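Local coordinates for nitrogenase iron-molybdenum cofactor biosynthesis protein NifB (Methanothermobacter thermautotrophicus, PDB 7JMA) that probably carries out the radical SAM-dependent carbide insertion that accompanies coupling of two [4Fe-4S] clusters into an [8Fe-9S-C] precursor of the nitrogenase iron-molybdenum cofactor, at residues V193-I198 with S219-I224. Residues are numbered along the deposited sequence; the frame is centred on the assembly and turned at random.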
ATOM      1  N   VAL A 193      -3.701  -3.273   5.434  1.00 24.93           N
ATOM      2  CA  VAL A 193      -2.703  -4.075   4.727  1.00 29.89           C
ATOM      3  C   VAL A 193      -3.388  -4.803   3.583  1.00 28.81           C
ATOM      4  O   VAL A 193      -4.393  -5.496   3.790  1.00 29.90           O
ATOM      5  CB  VAL A 193      -1.981  -5.047   5.681  1.00 30.22           C
ATOM      6  CG1 VAL A 193      -1.157  -6.085   4.901  1.00 31.54           C
ATOM      7  CG2 VAL A 193      -1.061  -4.258   6.616  1.00 27.38           C
ATOM      8  N   ASN A 194      -2.858  -4.618   2.368  1.00 28.78           N
ATOM      9  CA  ASN A 194      -3.259  -5.390   1.203  1.00 30.28           C
ATOM     10  C   ASN A 194      -2.275  -6.537   1.029  1.00 27.26           C
ATOM     11  O   ASN A 194      -1.059  -6.332   1.109  1.00 30.86           O
ATOM     12  CB  ASN A 194      -3.266  -4.528  -0.067  1.00 30.54           C
ATOM     13  CG  ASN A 194      -4.535  -3.714  -0.220  1.00 37.71           C
ATOM     14  OD1 ASN A 194      -5.383  -3.685   0.673  1.00 36.76           O
ATOM     15  ND2 ASN A 194      -4.661  -3.033  -1.347  1.00 41.15           N
ATOM     16  N   SER A 195      -2.798  -7.733   0.796  1.00 30.38           N
ATOM     17  CA  SER A 195      -1.969  -8.890   0.492  1.00 32.89           C
ATOM     18  C   SER A 195      -2.541  -9.599  -0.723  1.00 31.20           C
ATOM     19  O   SER A 195      -3.732  -9.926  -0.750  1.00 32.69           O
ATOM     20  CB  SER A 195      -1.893  -9.842   1.688  1.00 37.17           C
ATOM     21  OG  SER A 195      -1.415  -9.153   2.837  1.00 36.61           O
ATOM     22  N   VAL A 196      -1.699  -9.822  -1.733  1.00 31.99           N
ATOM     23  CA  VAL A 196      -2.119 -10.547  -2.929  1.00 34.51           C
ATOM     24  C   VAL A 196      -2.001 -12.045  -2.676  1.00 34.66           C
ATOM     25  O   VAL A 196      -0.935 -12.551  -2.301  1.00 36.70           O
ATOM     26  CB  VAL A 196      -1.282 -10.126  -4.146  1.00 34.93           C
ATOM     27  CG1 VAL A 196      -1.706 -10.920  -5.398  1.00 37.15           C
ATOM     28  CG2 VAL A 196      -1.407  -8.615  -4.375  1.00 39.44           C
ATOM     29  N   LEU A 197      -3.097 -12.761  -2.892  1.00 37.19           N
ATOM     30  CA  LEU A 197      -3.113 -14.204  -2.703  1.00 36.23           C
ATOM     31  C   LEU A 197      -2.552 -14.859  -3.960  1.00 39.49           C
ATOM     32  O   LEU A 197      -3.164 -14.788  -5.027  1.00 37.68           O
ATOM     33  CB  LEU A 197      -4.533 -14.673  -2.409  1.00 37.94           C
ATOM     34  CG  LEU A 197      -4.735 -16.173  -2.266  1.00 48.02           C
ATOM     35  CD1 LEU A 197      -3.822 -16.701  -1.183  1.00 53.21           C
ATOM     36  CD2 LEU A 197      -6.187 -16.453  -1.938  1.00 50.42           C
ATOM     37  N   ILE A 198      -1.381 -15.474  -3.842  1.00 43.30           N
ATOM     38  CA  ILE A 198      -0.718 -16.115  -4.975  1.00 44.01           C
ATOM     39  C   ILE A 198      -0.770 -17.618  -4.750  1.00 48.25           C
ATOM     40  O   ILE A 198       0.009 -18.152  -3.946  1.00 49.16           O
ATOM     41  CB  ILE A 198       0.732 -15.636  -5.145  1.00 36.50           C
ATOM     42  CG1 ILE A 198       0.801 -14.115  -5.295  1.00 39.32           C
ATOM     43  CG2 ILE A 198       1.364 -16.303  -6.378  1.00 46.17           C
ATOM     44  CD1 ILE A 198       2.122 -13.516  -4.845  1.00 36.89           C
ATOM     45  N   SER A 219      -4.731  -2.333  11.286  1.00 28.11           N
ATOM     46  CA  SER A 219      -6.133  -2.382  11.685  1.00 33.99           C
ATOM     47  C   SER A 219      -6.991  -3.322  10.861  1.00 34.34           C
ATOM     48  O   SER A 219      -8.019  -3.791  11.361  1.00 33.09           O
ATOM     49  CB  SER A 219      -6.770  -0.989  11.628  1.00 36.53           C
ATOM     50  OG  SER A 219      -6.221  -0.128  12.621  1.00 32.04           O
ATOM     51  N   LEU A 220      -6.595  -3.604   9.623  1.00 30.45           N
ATOM     52  CA  LEU A 220      -7.465  -4.296   8.691  1.00 33.65           C
ATOM     53  C   LEU A 220      -6.577  -4.937   7.642  1.00 29.79           C
ATOM     54  O   LEU A 220      -5.516  -4.412   7.323  1.00 32.67           O
ATOM     55  CB  LEU A 220      -8.454  -3.311   8.057  1.00 37.12           C
ATOM     56  CG  LEU A 220      -9.420  -3.795   6.990  1.00 50.27           C
ATOM     57  CD1 LEU A 220     -10.452  -4.704   7.623  1.00 58.27           C
ATOM     58  CD2 LEU A 220     -10.086  -2.595   6.339  1.00 54.59           C
ATOM     59  N   MET A 221      -7.002  -6.090   7.151  1.00 29.79           N
ATOM     60  CA  MET A 221      -6.332  -6.735   6.034  1.00 34.84           C
ATOM     61  C   MET A 221      -7.308  -6.896   4.886  1.00 37.04           C
ATOM     62  O   MET A 221      -8.480  -7.212   5.091  1.00 34.89           O
ATOM     63  CB  MET A 221      -5.772  -8.086   6.430  1.00 43.14           C
ATOM     64  CG  MET A 221      -4.596  -8.474   5.590  1.00 63.44           C
ATOM     65  SD  MET A 221      -3.500  -9.557   6.496  1.00 66.30           S
ATOM     66  CE  MET A 221      -3.330 -10.836   5.263  1.00 52.73           C
ATOM     67  N   ASN A 222      -6.811  -6.697   3.674  1.00 33.99           N
ATOM     68  CA  ASN A 222      -7.598  -6.878   2.463  1.00 35.80           C
ATOM     69  C   ASN A 222      -6.869  -7.921   1.633  1.00 34.31           C
ATOM     70  O   ASN A 222      -5.754  -7.666   1.164  1.00 38.69           O
ATOM     71  CB  ASN A 222      -7.746  -5.558   1.705  1.00 34.69           C
ATOM     72  CG  ASN A 222      -8.691  -5.658   0.522  1.00 42.31           C
ATOM     73  OD1 ASN A 222      -9.462  -6.611   0.396  1.00 41.49           O
ATOM     74  ND2 ASN A 222      -8.635  -4.666  -0.355  1.00 49.26           N
ATOM     75  N   ILE A 223      -7.476  -9.096   1.484  1.00 32.27           N
ATOM     76  CA  ILE A 223      -6.923 -10.156   0.648  1.00 40.55           C
ATOM     77  C   ILE A 223      -7.380  -9.917  -0.783  1.00 48.08           C
ATOM     78  O   ILE A 223      -8.585  -9.877  -1.059  1.00 48.73           O
ATOM     79  CB  ILE A 223      -7.356 -11.549   1.131  1.00 48.15           C
ATOM     80  CG1 ILE A 223      -7.348 -11.628   2.656  1.00 50.41           C
ATOM     81  CG2 ILE A 223      -6.449 -12.620   0.535  1.00 49.70           C
ATOM     82  CD1 ILE A 223      -5.967 -11.573   3.246  1.00 51.94           C
ATOM     83  N   ILE A 224      -6.426  -9.768  -1.685  1.00 42.97           N
ATOM     84  CA  ILE A 224      -6.679  -9.483  -3.094  1.00 39.66           C
ATOM     85  C   ILE A 224      -6.259 -10.712  -3.893  1.00 36.66           C
ATOM     86  O   ILE A 224      -5.143 -11.204  -3.702  1.00 43.60           O
ATOM     87  CB  ILE A 224      -5.904  -8.240  -3.572  1.00 46.11           C
ATOM     88  CG1 ILE A 224      -6.286  -7.021  -2.730  1.00 59.14           C
ATOM     89  CG2 ILE A 224      -6.157  -7.992  -5.055  1.00 53.16           C
ATOM     90  CD1 ILE A 224      -7.773  -6.854  -2.570  1.00 66.25           C
TER
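L220 O accepts the N-H of V193, the first of five backbone hydrogen bonds that pair the last two strands of the parallel sheet in this radical SAM partial barrel. Helix 206-216 links them as a beta-alpha-beta unit, and the 24° between the strand axes reflects the twist of the sheet. M221, in register with V193, lies on the helix-covered face, its side chain touching I206 and A210 of that helix. The chain, bent at chi3, brings M221 CE to 3.5 Å from S195 OG. That hydroxyl is hydrogen-bonded to V142 O; the M221 methyl makes a van der Waals contact with its oxygen. N222 grips S195 and V193 through its backbone, N222 N to V193 O being 2.7 Å. On the other face its side chain runs beside that of N194, pointing the same way, with the amide planes 73° apart; N194 OD1 lies nearest N222 CB, at 3.2 Å, and N222 ND2 is farther, at 3.5 Å. I223 returns to the helical side, where its CG2 meets L197 CB at 4.1 Å. I224 shares its face with V196, whose side chain is about 7 Å from that of C42, a ligand of a [4Fe-4S] cluster absent from this apo model. I224 N donates almost straight to S195 O (176° at the hydrogen), and I224 O receives L197 N at 2.7 Å, with V196 CA 3.2 Å from I224 O.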